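Local coordinates for protein alkaline serine protease AL20 (Nesterenkonia abyssinica, PDB 3CP7) that probably cleaves peptide bonds as a secreted, thermostable alkaline serine protease of the trypsin-like fold, at residues S15-D20 and G48-R53; A37-C42 and E89-F94; V70-E75 and V96-G101; S126-P131 and L141-G146; D151-S156 and Y189-L194. One frame throughout, in Å; residues are numbered along the deposited sequence.

Contact 1 (S15-D20 and G48-R53)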
# COMPACT_ATOMS: atom_id res chain seq x y z
N SER A 15 10.36 -12.35 -10.30
CA SER A 15 9.92 -13.74 -10.28
C SER A 15 8.66 -13.91 -9.46
O SER A 15 8.39 -13.13 -8.55
CB SER A 15 11.02 -14.65 -9.72
OG SER A 15 12.18 -14.58 -10.53
N THR A 16 7.87 -14.93 -9.80
CA THR A 16 6.71 -15.34 -9.01
C THR A 16 6.75 -16.86 -8.90
O THR A 16 7.69 -17.49 -9.38
CB THR A 16 5.38 -14.91 -9.66
OG1 THR A 16 5.14 -15.72 -10.82
CG2 THR A 16 5.39 -13.44 -10.06
N ASN A 17 5.73 -17.44 -8.28
CA ASN A 17 5.57 -18.90 -8.25
C ASN A 17 5.44 -19.49 -9.66
O ASN A 17 5.68 -20.68 -9.87
CB ASN A 17 4.36 -19.30 -7.41
CG ASN A 17 4.60 -19.12 -5.92
OD1 ASN A 17 5.73 -18.98 -5.46
ND2 ASN A 17 3.51 -19.14 -5.15
N GLN A 18 5.05 -18.65 -10.62
CA GLN A 18 4.84 -19.08 -12.01
C GLN A 18 6.10 -18.97 -12.88
O GLN A 18 6.09 -19.37 -14.05
CB GLN A 18 3.68 -18.29 -12.63
CG GLN A 18 3.05 -18.92 -13.88
CD GLN A 18 1.99 -19.97 -13.60
OE1 GLN A 18 1.28 -20.41 -14.51
NE2 GLN A 18 1.86 -20.39 -12.34
N GLY A 19 7.19 -18.43 -12.32
CA GLY A 19 8.45 -18.34 -13.05
C GLY A 19 9.07 -16.96 -13.07
O GLY A 19 8.79 -16.15 -12.18
N ASP A 20 9.90 -16.70 -14.08
CA ASP A 20 10.60 -15.42 -14.25
C ASP A 20 9.93 -14.57 -15.31
O ASP A 20 9.56 -15.06 -16.38
CB ASP A 20 12.06 -15.66 -14.63
CG ASP A 20 12.80 -16.50 -13.60
OD1 ASP A 20 12.40 -16.48 -12.42
OD2 ASP A 20 13.78 -17.17 -13.99
N GLY A 48 -6.02 -11.97 -4.47
CA GLY A 48 -5.68 -13.21 -3.77
C GLY A 48 -4.24 -13.67 -3.91
O GLY A 48 -3.88 -14.74 -3.42
N GLY A 49 -3.41 -12.86 -4.58
CA GLY A 49 -2.01 -13.21 -4.81
C GLY A 49 -1.05 -12.53 -3.85
O GLY A 49 -1.46 -12.04 -2.80
N GLN A 50 0.22 -12.51 -4.21
CA GLN A 50 1.27 -11.94 -3.36
C GLN A 50 2.22 -11.03 -4.14
O GLN A 50 2.04 -10.84 -5.34
CB GLN A 50 2.05 -13.05 -2.66
CG GLN A 50 2.78 -14.01 -3.60
CD GLN A 50 3.38 -15.22 -2.88
OE1 GLN A 50 3.38 -15.29 -1.65
NE2 GLN A 50 3.91 -16.16 -3.66
N PHE A 51 3.22 -10.47 -3.46
CA PHE A 51 4.18 -9.60 -4.13
C PHE A 51 5.16 -10.38 -5.00
O PHE A 51 5.46 -11.55 -4.72
CB PHE A 51 4.95 -8.74 -3.12
CG PHE A 51 4.12 -7.67 -2.48
CD1 PHE A 51 3.34 -7.94 -1.36
CD2 PHE A 51 4.09 -6.40 -3.02
CE1 PHE A 51 2.55 -6.95 -0.77
CE2 PHE A 51 3.31 -5.39 -2.45
CZ PHE A 51 2.55 -5.66 -1.31
N ALA A 52 5.64 -9.73 -6.05
CA ALA A 52 6.72 -10.27 -6.87
C ALA A 52 7.97 -10.44 -6.01
O ALA A 52 8.17 -9.74 -5.02
CB ALA A 52 7.00 -9.31 -8.03
N ARG A 53 8.80 -11.40 -6.40
CA ARG A 53 10.05 -11.64 -5.72
C ARG A 53 11.21 -11.20 -6.59
O ARG A 53 11.12 -11.22 -7.82
CB ARG A 53 10.18 -13.12 -5.36
CG ARG A 53 9.22 -13.54 -4.26
CD ARG A 53 9.43 -14.99 -3.85
NE ARG A 53 8.54 -15.91 -4.56
CZ ARG A 53 8.90 -16.68 -5.59
NH1 ARG A 53 10.14 -16.67 -6.06
NH2 ARG A 53 7.99 -17.48 -6.14
O HOH W 1 4.28 -15.96 -6.30

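Contact 2 (A37-C42 and E89-F94). With FMT (formic acid), chain C.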
# COMPACT_ATOMS: atom_id res chain seq x y z
N ALA A 37 8.35 4.37 -11.02
CA ALA A 37 6.96 4.11 -11.37
C ALA A 37 6.91 2.89 -12.26
O ALA A 37 7.75 2.71 -13.16
CB ALA A 37 6.38 5.29 -12.09
N THR A 38 5.90 2.06 -12.02
CA THR A 38 5.68 0.88 -12.84
C THR A 38 4.20 0.51 -12.79
O THR A 38 3.38 1.29 -12.29
CB THR A 38 6.62 -0.28 -12.40
OG1 THR A 38 6.58 -1.32 -13.37
CG2 THR A 38 6.24 -0.84 -11.03
N ALA A 39 3.85 -0.66 -13.33
CA ALA A 39 2.47 -1.16 -13.25
C ALA A 39 2.30 -1.99 -11.99
O ALA A 39 3.23 -2.66 -11.54
CB ALA A 39 2.12 -1.99 -14.48
N GLY A 40 1.10 -1.97 -11.42
CA GLY A 40 0.79 -2.83 -10.28
C GLY A 40 1.08 -4.29 -10.58
O GLY A 40 1.66 -4.99 -9.75
N HIS A 41 0.71 -4.76 -11.78
CA HIS A 41 0.88 -6.16 -12.10
C HIS A 41 2.34 -6.56 -12.30
O HIS A 41 2.65 -7.74 -12.39
CB HIS A 41 -0.00 -6.57 -13.29
CG HIS A 41 0.54 -6.22 -14.64
ND1 HIS A 41 0.10 -5.14 -15.38
CD2 HIS A 41 1.46 -6.86 -15.41
CE1 HIS A 41 0.74 -5.11 -16.53
NE2 HIS A 41 1.56 -6.15 -16.58
N CYS A 42 3.24 -5.57 -12.36
CA CYS A 42 4.68 -5.85 -12.44
C CYS A 42 5.30 -6.08 -11.07
O CYS A 42 6.48 -6.44 -10.97
CB CYS A 42 5.42 -4.70 -13.12
SG CYS A 42 5.01 -4.48 -14.87
N GLU A 89 -8.30 -0.03 -13.39
CA GLU A 89 -8.30 1.43 -13.25
C GLU A 89 -7.14 1.92 -12.39
O GLU A 89 -6.78 3.09 -12.45
CB GLU A 89 -9.62 1.96 -12.68
CG GLU A 89 -10.80 1.86 -13.64
CD GLU A 89 -12.02 2.64 -13.20
OE1 GLU A 89 -12.18 2.88 -11.98
OE2 GLU A 89 -12.81 3.01 -14.10
N HIS A 90 -6.56 1.01 -11.60
CA HIS A 90 -5.47 1.37 -10.69
C HIS A 90 -4.27 0.46 -10.86
O HIS A 90 -3.57 0.16 -9.89
CB HIS A 90 -5.96 1.42 -9.24
CG HIS A 90 -7.09 2.38 -9.06
ND1 HIS A 90 -6.88 3.74 -8.90
CD2 HIS A 90 -8.43 2.21 -9.08
CE1 HIS A 90 -8.05 4.35 -8.80
NE2 HIS A 90 -9.00 3.45 -8.93
N ASP A 91 -3.99 0.05 -12.10
CA ASP A 91 -2.83 -0.79 -12.35
C ASP A 91 -1.57 0.07 -12.45
O ASP A 91 -0.93 0.13 -13.51
CB ASP A 91 -2.99 -1.64 -13.61
CG ASP A 91 -1.87 -2.65 -13.79
OD1 ASP A 91 -1.68 -3.15 -14.92
OD2 ASP A 91 -1.17 -2.95 -12.80
N TYR A 92 -1.24 0.74 -11.36
CA TYR A 92 0.00 1.50 -11.23
C TYR A 92 0.61 1.18 -9.87
O TYR A 92 -0.07 0.69 -8.95
CB TYR A 92 -0.23 3.02 -11.38
CG TYR A 92 -1.36 3.53 -10.53
CD1 TYR A 92 -2.61 3.82 -11.09
CD2 TYR A 92 -1.21 3.70 -9.15
CE1 TYR A 92 -3.67 4.26 -10.30
CE2 TYR A 92 -2.26 4.13 -8.35
CZ TYR A 92 -3.50 4.41 -8.93
OH TYR A 92 -4.55 4.83 -8.15
N ALA A 93 1.90 1.46 -9.73
CA ALA A 93 2.63 1.13 -8.52
C ALA A 93 3.97 1.81 -8.54
O ALA A 93 4.38 2.36 -9.55
CB ALA A 93 2.81 -0.38 -8.41
N PHE A 94 4.64 1.75 -7.40
CA PHE A 94 5.97 2.32 -7.28
C PHE A 94 6.85 1.32 -6.57
O PHE A 94 6.39 0.63 -5.66
CB PHE A 94 5.90 3.64 -6.50
CG PHE A 94 5.02 4.66 -7.16
CD1 PHE A 94 5.54 5.50 -8.15
CD2 PHE A 94 3.66 4.72 -6.87
CE1 PHE A 94 4.73 6.41 -8.81
CE2 PHE A 94 2.85 5.62 -7.53
CZ PHE A 94 3.37 6.45 -8.51
C FMT C . 4.18 -7.61 -19.06
O1 FMT C . 3.31 -7.66 -18.18
O2 FMT C . 4.16 -6.78 -19.97

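Contact 3 (V70-E75 and V96-G101)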
# COMPACT_ATOMS: atom_id res chain seq x y z
N VAL A 70 22.32 -2.67 -11.79
CA VAL A 70 21.03 -3.28 -11.52
C VAL A 70 20.66 -3.01 -10.06
O VAL A 70 21.52 -3.13 -9.18
CB VAL A 70 21.07 -4.81 -11.84
CG1 VAL A 70 21.88 -5.59 -10.82
CG2 VAL A 70 19.69 -5.38 -11.94
N TRP A 71 19.41 -2.63 -9.81
CA TRP A 71 18.99 -2.13 -8.50
C TRP A 71 17.84 -2.95 -7.93
O TRP A 71 16.78 -3.03 -8.54
CB TRP A 71 18.56 -0.66 -8.64
CG TRP A 71 19.72 0.22 -8.99
CD1 TRP A 71 20.39 0.27 -10.18
CD2 TRP A 71 20.38 1.14 -8.12
NE1 TRP A 71 21.43 1.17 -10.11
CE2 TRP A 71 21.44 1.73 -8.85
CE3 TRP A 71 20.17 1.54 -6.79
CZ2 TRP A 71 22.30 2.69 -8.29
CZ3 TRP A 71 21.02 2.49 -6.23
CH2 TRP A 71 22.07 3.06 -6.98
N ALA A 72 18.05 -3.55 -6.76
CA ALA A 72 17.01 -4.37 -6.13
C ALA A 72 15.98 -3.51 -5.41
O ALA A 72 16.33 -2.49 -4.81
CB ALA A 72 17.63 -5.36 -5.15
N ALA A 73 14.72 -3.93 -5.45
CA ALA A 73 13.67 -3.27 -4.68
C ALA A 73 13.77 -3.57 -3.19
O ALA A 73 14.10 -4.70 -2.78
CB ALA A 73 12.30 -3.66 -5.19
N GLU A 74 13.48 -2.56 -2.37
CA GLU A 74 13.32 -2.74 -0.93
C GLU A 74 11.86 -2.70 -0.51
O GLU A 74 11.45 -3.47 0.36
CB GLU A 74 14.12 -1.70 -0.16
CG GLU A 74 15.61 -1.89 -0.30
CD GLU A 74 16.42 -1.09 0.71
OE1 GLU A 74 15.95 -0.03 1.17
OE2 GLU A 74 17.54 -1.54 1.02
N GLU A 75 11.09 -1.79 -1.10
CA GLU A 75 9.64 -1.71 -0.84
C GLU A 75 8.88 -1.66 -2.15
O GLU A 75 9.06 -0.73 -2.94
CB GLU A 75 9.26 -0.47 -0.02
CG GLU A 75 9.66 -0.51 1.45
CD GLU A 75 11.01 0.12 1.71
OE1 GLU A 75 11.56 0.79 0.81
OE2 GLU A 75 11.52 -0.06 2.84
N VAL A 96 10.44 1.16 -4.42
CA VAL A 96 11.49 1.91 -3.75
C VAL A 96 12.73 1.02 -3.70
O VAL A 96 12.70 -0.08 -3.15
CB VAL A 96 11.06 2.33 -2.34
CG1 VAL A 96 12.16 3.17 -1.68
CG2 VAL A 96 9.75 3.11 -2.40
N LEU A 97 13.81 1.51 -4.32
CA LEU A 97 15.00 0.71 -4.54
C LEU A 97 16.05 0.89 -3.46
O LEU A 97 16.04 1.85 -2.70
CB LEU A 97 15.60 1.02 -5.92
CG LEU A 97 14.62 0.94 -7.11
CD1 LEU A 97 15.33 1.31 -8.39
CD2 LEU A 97 13.93 -0.44 -7.24
N GLU A 98 16.94 -0.10 -3.40
CA GLU A 98 18.08 -0.08 -2.50
C GLU A 98 18.98 1.13 -2.74
O GLU A 98 18.94 1.78 -3.80
CB GLU A 98 18.90 -1.35 -2.69
CG GLU A 98 19.59 -1.43 -4.06
CD GLU A 98 20.45 -2.68 -4.25
OE1 GLU A 98 21.09 -3.13 -3.27
OE2 GLU A 98 20.50 -3.18 -5.39
N THR A 99 19.79 1.42 -1.72
CA THR A 99 20.87 2.38 -1.81
C THR A 99 22.17 1.57 -1.83
O THR A 99 22.30 0.58 -1.10
CB THR A 99 20.82 3.33 -0.60
OG1 THR A 99 19.62 4.11 -0.66
CG2 THR A 99 22.00 4.28 -0.60
N LYS A 100 23.09 1.95 -2.71
CA LYS A 100 24.35 1.22 -2.87
C LYS A 100 25.50 2.05 -2.34
O LYS A 100 25.88 3.04 -2.96
CB LYS A 100 24.61 0.91 -4.34
CG LYS A 100 23.66 -0.07 -4.96
CD LYS A 100 24.05 -0.28 -6.41
CE LYS A 100 23.11 -1.22 -7.10
NZ LYS A 100 23.72 -1.65 -8.38
N GLY A 101 26.04 1.65 -1.18
CA GLY A 101 27.17 2.36 -0.57
C GLY A 101 26.89 3.84 -0.44
O GLY A 101 27.74 4.69 -0.75
O HOH W 2 21.64 -5.02 -6.92
O HOH W 3 19.60 0.01 0.77

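Contact 4 (S126-P131 and L141-G146)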
# COMPACT_ATOMS: atom_id res chain seq x y z
N SER A 126 3.98 10.08 -25.43
CA SER A 126 5.05 9.22 -25.87
C SER A 126 5.25 8.16 -24.79
O SER A 126 5.56 8.50 -23.64
CB SER A 126 6.33 10.03 -26.06
OG SER A 126 6.14 11.03 -27.04
N ALA A 127 5.04 6.90 -25.15
CA ALA A 127 5.14 5.78 -24.20
C ALA A 127 6.35 4.93 -24.55
O ALA A 127 6.67 4.75 -25.72
CB ALA A 127 3.88 4.93 -24.23
N TYR A 128 7.03 4.41 -23.53
CA TYR A 128 8.29 3.69 -23.70
C TYR A 128 8.28 2.38 -22.96
O TYR A 128 7.59 2.24 -21.95
CB TYR A 128 9.47 4.57 -23.23
CG TYR A 128 9.64 5.76 -24.12
CD1 TYR A 128 8.88 6.92 -23.92
CD2 TYR A 128 10.53 5.74 -25.20
CE1 TYR A 128 9.00 8.02 -24.76
CE2 TYR A 128 10.66 6.84 -26.05
CZ TYR A 128 9.88 7.96 -25.83
OH TYR A 128 9.99 9.06 -26.64
N GLY A 129 9.06 1.42 -23.43
CA GLY A 129 9.22 0.19 -22.69
C GLY A 129 10.19 -0.76 -23.34
O GLY A 129 10.77 -0.45 -24.39
N TYR A 130 10.34 -1.92 -22.70
CA TYR A 130 11.21 -3.00 -23.17
C TYR A 130 10.37 -4.22 -23.56
O TYR A 130 10.39 -5.24 -22.86
CB TYR A 130 12.22 -3.35 -22.09
CG TYR A 130 13.31 -2.32 -21.94
CD1 TYR A 130 13.12 -1.18 -21.14
CD2 TYR A 130 14.51 -2.45 -22.61
CE1 TYR A 130 14.10 -0.22 -21.00
CE2 TYR A 130 15.51 -1.49 -22.49
CZ TYR A 130 15.31 -0.38 -21.68
OH TYR A 130 16.29 0.57 -21.54
N PRO A 131 9.67 -4.13 -24.70
CA PRO A 131 8.85 -5.28 -25.11
C PRO A 131 9.74 -6.50 -25.36
O PRO A 131 10.85 -6.36 -25.90
CB PRO A 131 8.20 -4.80 -26.41
CG PRO A 131 9.11 -3.72 -26.92
CD PRO A 131 9.63 -3.04 -25.69
N LEU A 141 14.96 -0.47 -26.05
CA LEU A 141 13.95 0.50 -25.69
C LEU A 141 13.13 0.84 -26.93
O LEU A 141 13.68 1.26 -27.95
CB LEU A 141 14.61 1.76 -25.13
CG LEU A 141 13.67 2.88 -24.69
CD1 LEU A 141 12.88 2.47 -23.44
CD2 LEU A 141 14.48 4.14 -24.43
N HIS A 142 11.82 0.63 -26.84
CA HIS A 142 10.91 0.99 -27.91
C HIS A 142 9.91 2.04 -27.46
O HIS A 142 9.75 2.28 -26.26
CB HIS A 142 10.21 -0.26 -28.46
CG HIS A 142 11.12 -1.13 -29.27
ND1 HIS A 142 11.31 -0.95 -30.62
CD2 HIS A 142 11.94 -2.14 -28.90
CE1 HIS A 142 12.18 -1.83 -31.06
NE2 HIS A 142 12.59 -2.56 -30.04
N SER A 143 9.24 2.65 -28.42
CA SER A 143 8.30 3.73 -28.13
C SER A 143 7.04 3.65 -28.97
O SER A 143 7.03 3.03 -30.04
CB SER A 143 8.96 5.09 -28.34
OG SER A 143 9.20 5.32 -29.72
N CYS A 144 6.00 4.30 -28.46
CA CYS A 144 4.73 4.51 -29.17
C CYS A 144 4.34 5.95 -28.93
O CYS A 144 4.72 6.53 -27.92
CB CYS A 144 3.65 3.58 -28.62
SG CYS A 144 4.00 1.84 -28.82
N HIS A 145 3.59 6.52 -29.86
CA HIS A 145 3.21 7.91 -29.80
C HIS A 145 1.81 8.08 -30.32
O HIS A 145 1.45 7.49 -31.34
CB HIS A 145 4.18 8.77 -30.62
CG HIS A 145 5.61 8.60 -30.22
ND1 HIS A 145 6.44 7.64 -30.77
CD2 HIS A 145 6.34 9.25 -29.29
CE1 HIS A 145 7.63 7.72 -30.19
NE2 HIS A 145 7.59 8.68 -29.29
N GLY A 146 1.02 8.88 -29.62
CA GLY A 146 -0.33 9.12 -30.08
C GLY A 146 -1.20 9.82 -29.08
O GLY A 146 -0.80 10.07 -27.93

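Contact 5 (D151-S156 and Y189-L194)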
# COMPACT_ATOMS: atom_id res chain seq x y z
N ASP A 151 -11.21 4.28 -22.76
CA ASP A 151 -11.37 2.84 -22.74
C ASP A 151 -12.70 2.46 -23.41
O ASP A 151 -13.74 2.93 -22.97
CB ASP A 151 -11.38 2.38 -21.29
CG ASP A 151 -11.65 0.91 -21.13
OD1 ASP A 151 -11.46 0.16 -22.12
OD2 ASP A 151 -12.04 0.50 -20.01
N PRO A 152 -12.66 1.61 -24.46
CA PRO A 152 -13.93 1.18 -25.08
C PRO A 152 -14.85 0.46 -24.10
O PRO A 152 -16.06 0.40 -24.31
CB PRO A 152 -13.49 0.24 -26.20
CG PRO A 152 -12.10 -0.18 -25.85
CD PRO A 152 -11.50 1.02 -25.15
N MET A 153 -14.28 -0.06 -23.02
CA MET A 153 -15.05 -0.74 -21.99
C MET A 153 -15.68 0.22 -20.99
O MET A 153 -16.45 -0.20 -20.12
CB MET A 153 -14.17 -1.71 -21.23
CG MET A 153 -13.56 -2.77 -22.07
SD MET A 153 -13.84 -4.27 -21.17
CE MET A 153 -15.51 -4.40 -21.65
N GLY A 154 -15.33 1.50 -21.08
CA GLY A 154 -15.96 2.50 -20.24
C GLY A 154 -15.31 2.78 -18.90
O GLY A 154 -15.83 3.57 -18.11
N SER A 155 -14.17 2.14 -18.63
CA SER A 155 -13.42 2.46 -17.42
C SER A 155 -12.67 3.77 -17.61
O SER A 155 -12.68 4.34 -18.71
CB SER A 155 -12.46 1.33 -17.05
OG SER A 155 -11.19 1.47 -17.68
N SER A 156 -12.00 4.22 -16.55
CA SER A 156 -11.23 5.47 -16.60
C SER A 156 -9.87 5.33 -17.30
O SER A 156 -9.15 6.32 -17.46
CB SER A 156 -11.05 6.05 -15.20
OG SER A 156 -10.30 5.15 -14.40
N TYR A 189 -2.08 -2.65 -20.15
CA TYR A 189 -2.71 -3.82 -20.76
C TYR A 189 -3.23 -3.50 -22.15
O TYR A 189 -3.33 -2.34 -22.53
CB TYR A 189 -3.86 -4.32 -19.87
CG TYR A 189 -5.08 -3.43 -19.87
CD1 TYR A 189 -5.22 -2.41 -18.94
CD2 TYR A 189 -6.11 -3.63 -20.80
CE1 TYR A 189 -6.35 -1.58 -18.94
CE2 TYR A 189 -7.23 -2.81 -20.82
CZ TYR A 189 -7.35 -1.80 -19.87
OH TYR A 189 -8.46 -0.96 -19.87
N GLY A 190 -3.54 -4.56 -22.90
CA GLY A 190 -4.37 -4.43 -24.10
C GLY A 190 -5.57 -5.36 -24.00
O GLY A 190 -5.72 -6.10 -23.01
N TYR A 191 -6.42 -5.30 -25.02
CA TYR A 191 -7.52 -6.26 -25.14
C TYR A 191 -7.23 -7.22 -26.28
O TYR A 191 -6.71 -6.82 -27.32
CB TYR A 191 -8.83 -5.54 -25.44
CG TYR A 191 -9.33 -4.65 -24.33
CD1 TYR A 191 -9.78 -5.18 -23.13
CD2 TYR A 191 -9.39 -3.27 -24.50
CE1 TYR A 191 -10.25 -4.35 -22.10
CE2 TYR A 191 -9.86 -2.43 -23.49
CZ TYR A 191 -10.28 -2.98 -22.28
OH TYR A 191 -10.75 -2.17 -21.27
N THR A 192 -7.63 -8.47 -26.10
CA THR A 192 -7.42 -9.50 -27.12
C THR A 192 -8.06 -9.12 -28.46
O THR A 192 -7.54 -9.49 -29.52
CB THR A 192 -8.00 -10.85 -26.68
OG1 THR A 192 -9.35 -10.65 -26.23
CG2 THR A 192 -7.17 -11.44 -25.54
N PHE A 193 -9.17 -8.39 -28.43
CA PHE A 193 -9.90 -8.02 -29.65
C PHE A 193 -9.34 -6.77 -30.34
O PHE A 193 -9.77 -6.42 -31.43
CB PHE A 193 -11.39 -7.80 -29.35
CG PHE A 193 -11.66 -6.71 -28.35
CD1 PHE A 193 -11.87 -7.02 -27.02
CD2 PHE A 193 -11.73 -5.38 -28.74
CE1 PHE A 193 -12.12 -6.02 -26.09
CE2 PHE A 193 -11.96 -4.38 -27.82
CZ PHE A 193 -12.15 -4.69 -26.49
N LEU A 194 -8.39 -6.10 -29.70
CA LEU A 194 -7.95 -4.80 -30.17
C LEU A 194 -6.43 -4.77 -30.34
O LEU A 194 -5.72 -4.34 -29.44
CB LEU A 194 -8.44 -3.71 -29.21
CG LEU A 194 -8.32 -2.24 -29.61
CD1 LEU A 194 -9.07 -1.92 -30.91
CD2 LEU A 194 -8.80 -1.34 -28.48
O HOH W 4 -9.97 -1.01 -17.35

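Contact 1 (S15-D20 and G48-R53)
Arg53 lays one face of its guanidinium against the backbone of Thr16, whose CA sits over that face, while the edge of the group meets the amide of Asn17. Arg53 NH2 donates to Asn17 OD1 at 2.8 Å, a bent bond (133° at the hydrogen) with the oxygen tilted slightly out of the guanidinium plane. The arginine chain bends at chi3 (-95°), which sets NE. Beneath it the backbones form an antiparallel hydrogen-bonded pair: Ser15 N gives to Arg53 O, and Arg53 N returns a nearly straight bond to Ser15 O, both 2.8 Å long. Gln50 approaches the type I turn from Thr16 to Gly19 with its chain extended beyond CG, crossing Asn17 at about a right angle. One water accepts from Gln50 NE2 at 2.7 Å and from Asn17 N at 2.9 Å. The turn is braced from within as an ST turn, Thr16 OG1 accepting from Gln18 N. Residues 48-53 also pack on the second subunit, where Gln50 meets Gly48 of that chain. A single beta bridge thus ties the loop to the hairpin of strands 9-16 and 19-27, and the side chains around it meet through polar, partly water-bridged chemistry, as suits the surface.

Contact 2 (A37-C42 and E89-F94)
Asp91, the residue with most surface buried in this contact, turns both carboxylate oxygens to His41. Asp91 OD1 accepts a hydrogen bond from His41 ND1 at 2.7 Å on its syn lone pair, a nearly straight bond lying in the imidazole plane. Asp91 OD2, also through its syn lone pair, accepts from His41 N at 2.8 Å. Asp91 CG, anti to its own backbone N (chi1 -173°), is thereby set beside Gly40 N and His41 ND1, and the carboxylate plane is turned 38° from the ring. With a further bond from Ser188 OG to OD1, three hydrogen bonds hold the carboxylate; the one from ND1 probably helps to orient the ring. At the far edge of the ring, His41 NE2 donates to O1 of a formic acid at 2.8 Å; this molecule, probably from the crystallisation liquor, also bonds Ser169 OG and Gly167 N. The geometry is consistent with the Ser-His-Asp triad of trypsin-like proteases, formed by Ser169, His41 and Asp91.

Ala93 is next in buried area. Its CB presses on Gly40 CA at 3.7 Å, while its backbone makes an antiparallel hydrogen-bonded pair with Thr38: Thr38 N to Ala93 O is 2.9 Å and Ala93 N to Thr38 O 3.0 Å. Thr38 OG1 turns to Ser24 O. On the other face of the sheet, Ala37 CB rests against Phe94 CE1.

Strands 35-38 and 93-97 are neighbours in the first barrel; helix 205-214 covers Tyr92 and Phe94, Trp82 of helix 80-85 touches His41 and Asp91, and the Cys23-Cys42 disulfide reaches strand 19-27.

Contact 3 (V70-E75 and V96-G101)
Val96 O is gripped by two successive backbone amides, Glu74 N at 2.7 Å and Glu75 N at 3.1 Å, both in its carbonyl plane. Val96 N completes the pair with a bond to Glu75 O. Beyond this point Glu98 N donates to Ala72 O in a bond nearly along the C=O axis. In return the carboxylate of Glu98, not a backbone carbonyl, receives Ala72 N. Glu98 CG lies between the backbone N and the carbonyl carbon (chi1 68°), within touch of Ala72 O. The bond from Ala72 N to Glu98 OE2 is 2.8 Å long; the N-H points almost straight at the oxygen (177°) but meets it from above the carboxylate plane. A water bridges the same OE2 to Val70 O.

Lys100 stretches fully extended over one face of Trp71. Its CE stands 3.8 Å from the centroid of the six-membered ring, a CH-pi contact, and NZ is 4.1 Å from the centroid of the five-membered ring in a cation-pi arrangement. Lys100 NZ then donates to Val70 O at 2.8 Å from above that carbonyl plane, so the ammonium is held by both the indole and the backbone. Glu98 O meets the edge of the indole at CE3, and NE1 bonds His68 O. Leu97 packs CD1 on Trp71 CB, while the carboxylate of Glu75 forms a salt bridge with Arg85 of the second subunit.

Two consecutive residues facing one make this a classic beta bulge, here where strand 71-78 turns a corner beside strand 93-97 in the closed first barrel of the trypsin-like fold.

Contact 4 (S126-P131 and L141-G146)
Tyr128 and Ser143 stand side by side on one face of the sheet, the tyrosine ring leaning so that Tyr128 CE2 lies 3.3 Å from Ser143 CB. Tyr128 CG, anti to its carbonyl carbon (chi1 -67°), is thereby placed 4.1 Å from His142 O. Farther out, the tyrosine and His145 cross obliquely, Tyr128 OH coming near the plane of the imidazole at the ring's edge, 3.6 Å from His145 NE2. At the other end of the tyrosine, CB touches Leu141 CD1.

Leu141 is shared between two aromatic residues. Its CA lies over one face of the Tyr130 ring, offset toward the rim, and Leu141 CD1 reaches Tyr130 CE1 at 3.8 Å. The phenol of Tyr130 ends on Tyr61 O. Tyr128, Ser143 and His145 stand on an antiparallel ladder of strands 124-129 and 142-150, central in the second six-stranded sheet of the trypsin-like fold; Tyr130 and Leu141 lie just beyond its end. Its two hydrogen-bonded pairs are Ala127 with Cys144 and Gly129 with His142; the bond from Ala127 N to Cys144 O is 2.8 Å long, and that from His142 N to Gly129 O is 2.9 Å.

Pro131 crosses His142 at about a right angle, Pro131 CG 3.8 Å from His142 CD2, while Phe136 meets the histidine ring edge-to-face. On the face carrying Ala127, Cys144 continues into its disulfide with Cys162. Ser126 OG, on the Tyr128 face, is bonded to Gly176 O and Gly178 N, and Ile9 of strand 9-16 packs on both Tyr128 and Leu141.

Contact 5 (D151-S156 and Y189-L194)
Two type I turns, Asp151 to Gly154 and Tyr191 to Leu194, lie apart, the nearest CA atoms, those of Pro152 and Tyr191, being 9.8 Å from each other. Side chains bridge the distance. Tyr191 OH donates to Asp151 OD1 at 2.6 Å, on the syn side of the oxygen, with the ring and carboxylate planes only 13° apart although the side chains cross at about a right angle. Asp151 CG, anti to its backbone N (chi1 175°), is thereby set 3.2 Å from Tyr191 OH. Asp151 OD1 also accepts from Met153 N at 3.0 Å, closing an Asx turn, and the two donors arrive from opposite faces of the carboxylate. Asp151 OD2 is gripped likewise by Ser155 N and by Ser155 OG, the latter at 2.7 Å, again from opposite faces. Four donors therefore hold the buried carboxylate, which would favour its charged form and fix its rotation.

Pro152 and Met153 approach the phenol from the same side of its ring plane, obliquely. Pro152 CG lies 4.0 Å from Tyr191 CE2, the two side chains running alongside one another in opposing senses. Met153 CG meets the phenol end, 3.3 Å from Tyr191 CZ, and SD is 4.6 Å from the ring centroid, an oblique Met-aromatic contact. Tyr189 sets CE2 over the opposite face, toward the rim; a water links its OH to Ser155 OG.

The turn at 151-154 lies between strands 142-150 and 158-161, while residues 189-191 belong to the weakly bonded last part of strand 183-191. Phe199 of strand 197-200 touches Asp151, Pro152 and Leu194 and meets the rings of Tyr189 and Tyr191, packing the two loops against the second sheet.

Overall arrangement
Contacts 2 and 4 are buried, contact 3 partly so, and contacts 1 and 5 lie at the surface. Contacts 1, 2 and 3 belong to the closed first barrel; contacts 2 and 3 share strand 93-97, and Ala52 of contact 1 packs on Cys42 of contact 2. Contacts 4 and 5 reach the second sheet. Contact 4 rests on a backbone ladder, contact 2 adds a buried carboxylate-imidazole bond, and contact 3 adds a lysine over an indole beside a bulge; contact 5 depends on side chains alone, and contact 1 adds an arginine and a water to one bridge. Glu89 OE2 probably bonds Ser156 N, linking contacts 2 and 5. The second subunit touches contacts 1 and 3, whose centres are about 19 Å apart.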